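Local coordinates for protein CCMAN5 (Cellulosimicrobium cellulans, PDB 2XSG) that probably hydrolyses alpha-mannosides as a calcium-containing family 92 glycoside hydrolase, and enables mannose-6-phosphate modification of yeast-produced human lysosomal enzymes, at residues A[161-166]-A[189-194]. Numbering follows the deposited sequence.
Sequences VDLETN and GQVTGY
Where two sheets of the N-terminal beta-sandwich face each other, L163, in the loop just past the end of strand 158-162, meets V191 of strand 185-195. Methyl CD1 of L163 lies 4.0 Å from CG1 of V191, and the two side chains cross at about a right angle. L163 has CG anti to its carbonyl carbon (chi1 -73°), which brings CD1, but not CD2, up to V191; S173 and Y204 of the facing sheet also touch it. The loop leaving the strand is shaped by an Asx turn, in which D162 OD1 accepts from E164 N at 3.0 Å, nearly along the C-O axis, while OD2 takes a salt bridge from R91.

Further on, the extended side chain of N166, CG anti to the backbone N (chi1 -171°), makes a van der Waals approach, its ND2 4.0 Å from CA of G193, over backbone that has no side chain. The polar link is a water, which donates to N166 OD1 at 2.7 Å and to the backbone O of Y194 at 2.8 Å. OD1 also accepts from the backbone N of T168 and S169, and ND2 bonds to D78 and Y200, fixing the rotation of the amide. With no direct hydrogen bond between the segments, the apolar pair and the water join the loop after strand 158-162 to strand 185-195, within the facing sheets characteristic of the beta-sandwich in the family 92 N-terminal domain, of the galactose mutarotase-like clan.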
loop_
_atom_site.group_PDB
_atom_site.type_symbol
_atom_site.label_atom_id
_atom_site.label_comp_id
_atom_site.label_asym_id
_atom_site.label_seq_id
_atom_site.Cartn_x
_atom_site.Cartn_y
_atom_site.Cartn_z
ATOM N N VAL A 161 -22.639 17.972 -5.679
ATOM C CA VAL A 161 -22.238 16.797 -4.920
ATOM C C VAL A 161 -22.713 15.597 -5.746
ATOM O O VAL A 161 -23.891 15.288 -5.754
ATOM C CB VAL A 161 -22.835 16.808 -3.479
ATOM C CG1 VAL A 161 -22.382 15.595 -2.673
ATOM C CG2 VAL A 161 -22.491 18.111 -2.740
ATOM N N ASP A 162 -21.791 14.964 -6.469
ATOM C CA ASP A 162 -22.115 13.866 -7.380
ATOM C C ASP A 162 -21.884 12.517 -6.690
ATOM O O ASP A 162 -20.733 12.142 -6.352
ATOM C CB ASP A 162 -21.262 13.993 -8.637
ATOM C CG ASP A 162 -21.743 13.126 -9.774
ATOM O OD1 ASP A 162 -22.235 12.001 -9.544
ATOM O OD2 ASP A 162 -21.643 13.570 -10.930
ATOM N N LEU A 163 -22.967 11.777 -6.492
ATOM C CA LEU A 163 -22.897 10.527 -5.733
ATOM C C LEU A 163 -22.812 9.288 -6.607
ATOM O O LEU A 163 -22.858 8.161 -6.109
ATOM C CB LEU A 163 -24.066 10.414 -4.753
ATOM C CG LEU A 163 -24.050 11.293 -3.494
ATOM C CD1 LEU A 163 -22.680 11.281 -2.805
ATOM C CD2 LEU A 163 -24.411 12.690 -3.829
ATOM N N GLU A 164 -22.683 9.494 -7.915
ATOM C CA GLU A 164 -22.516 8.359 -8.823
ATOM C C GLU A 164 -21.033 8.010 -8.994
ATOM O O GLU A 164 -20.692 6.843 -9.094
ATOM C CB GLU A 164 -23.170 8.645 -10.177
ATOM C CG GLU A 164 -23.308 7.408 -11.073
ATOM C CD GLU A 164 -22.023 7.078 -11.837
ATOM O OE1 GLU A 164 -21.142 7.955 -11.961
ATOM O OE2 GLU A 164 -21.886 5.926 -12.307
ATOM N N THR A 165 -20.169 9.035 -9.017
ATOM C CA THR A 165 -18.723 8.901 -9.285
ATOM C C THR A 165 -18.082 7.793 -8.450
ATOM O O THR A 165 -18.220 7.763 -7.218
ATOM C CB THR A 165 -17.975 10.234 -9.030
ATOM O OG1 THR A 165 -18.666 11.304 -9.678
ATOM C CG2 THR A 165 -16.531 10.181 -9.535
ATOM N N ASN A 166 -17.435 6.858 -9.143
ATOM C CA ASN A 166 -16.622 5.823 -8.497
ATOM C C ASN A 166 -15.513 5.392 -9.441
ATOM O O ASN A 166 -15.726 5.369 -10.653
ATOM C CB ASN A 166 -17.485 4.617 -8.105
ATOM C CG ASN A 166 -16.731 3.621 -7.250
ATOM O OD1 ASN A 166 -16.007 2.773 -7.765
ATOM N ND2 ASN A 166 -16.920 3.698 -5.930
ATOM N N GLY A 189 -26.310 10.285 3.680
ATOM C CA GLY A 189 -26.749 9.044 3.062
ATOM C C GLY A 189 -25.627 8.027 2.995
ATOM O O GLY A 189 -24.721 8.042 3.825
ATOM N N GLN A 190 -25.686 7.151 1.994
ATOM C CA GLN A 190 -24.705 6.087 1.849
ATOM C C GLN A 190 -24.240 5.992 0.410
ATOM O O GLN A 190 -24.954 6.393 -0.528
ATOM C CB GLN A 190 -25.300 4.751 2.299
ATOM C CG GLN A 190 -26.458 4.231 1.421
ATOM C CD GLN A 190 -25.970 3.385 0.238
ATOM O OE1 GLN A 190 -24.823 2.932 0.215
ATOM N NE2 GLN A 190 -26.838 3.176 -0.740
ATOM N N VAL A 191 -23.034 5.466 0.239
ATOM C CA VAL A 191 -22.533 5.128 -1.073
ATOM C C VAL A 191 -22.037 3.695 -1.001
ATOM O O VAL A 191 -21.345 3.322 -0.057
ATOM C CB VAL A 191 -21.417 6.104 -1.568
ATOM C CG1 VAL A 191 -21.991 7.486 -1.842
ATOM C CG2 VAL A 191 -20.276 6.207 -0.567
ATOM N N THR A 192 -22.437 2.884 -1.974
ATOM C CA THR A 192 -21.974 1.498 -2.058
ATOM C C THR A 192 -21.228 1.333 -3.375
ATOM O O THR A 192 -21.759 1.618 -4.457
ATOM C CB THR A 192 -23.149 0.497 -1.888
ATOM O OG1 THR A 192 -23.725 0.681 -0.590
ATOM C CG2 THR A 192 -22.699 -0.978 -2.047
ATOM N N GLY A 193 -19.965 0.939 -3.266
ATOM C CA GLY A 193 -19.114 0.762 -4.430
ATOM C C GLY A 193 -18.590 -0.658 -4.507
ATOM O O GLY A 193 -18.938 -1.510 -3.691
ATOM N N TYR A 194 -17.740 -0.922 -5.485
ATOM C CA TYR A 194 -17.136 -2.228 -5.597
ATOM C C TYR A 194 -15.714 -2.062 -6.106
ATOM O O TYR A 194 -15.454 -1.209 -6.956
ATOM C CB TYR A 194 -17.961 -3.121 -6.535
ATOM C CG TYR A 194 -17.425 -4.534 -6.698
ATOM C CD1 TYR A 194 -16.386 -4.807 -7.598
ATOM C CD2 TYR A 194 -17.962 -5.602 -5.966
ATOM C CE1 TYR A 194 -15.878 -6.097 -7.756
ATOM C CE2 TYR A 194 -17.462 -6.924 -6.129
ATOM C CZ TYR A 194 -16.423 -7.150 -7.031
ATOM O OH TYR A 194 -15.892 -8.415 -7.206
HETATM O O HOH W 1 -14.544 1.287 -5.983
#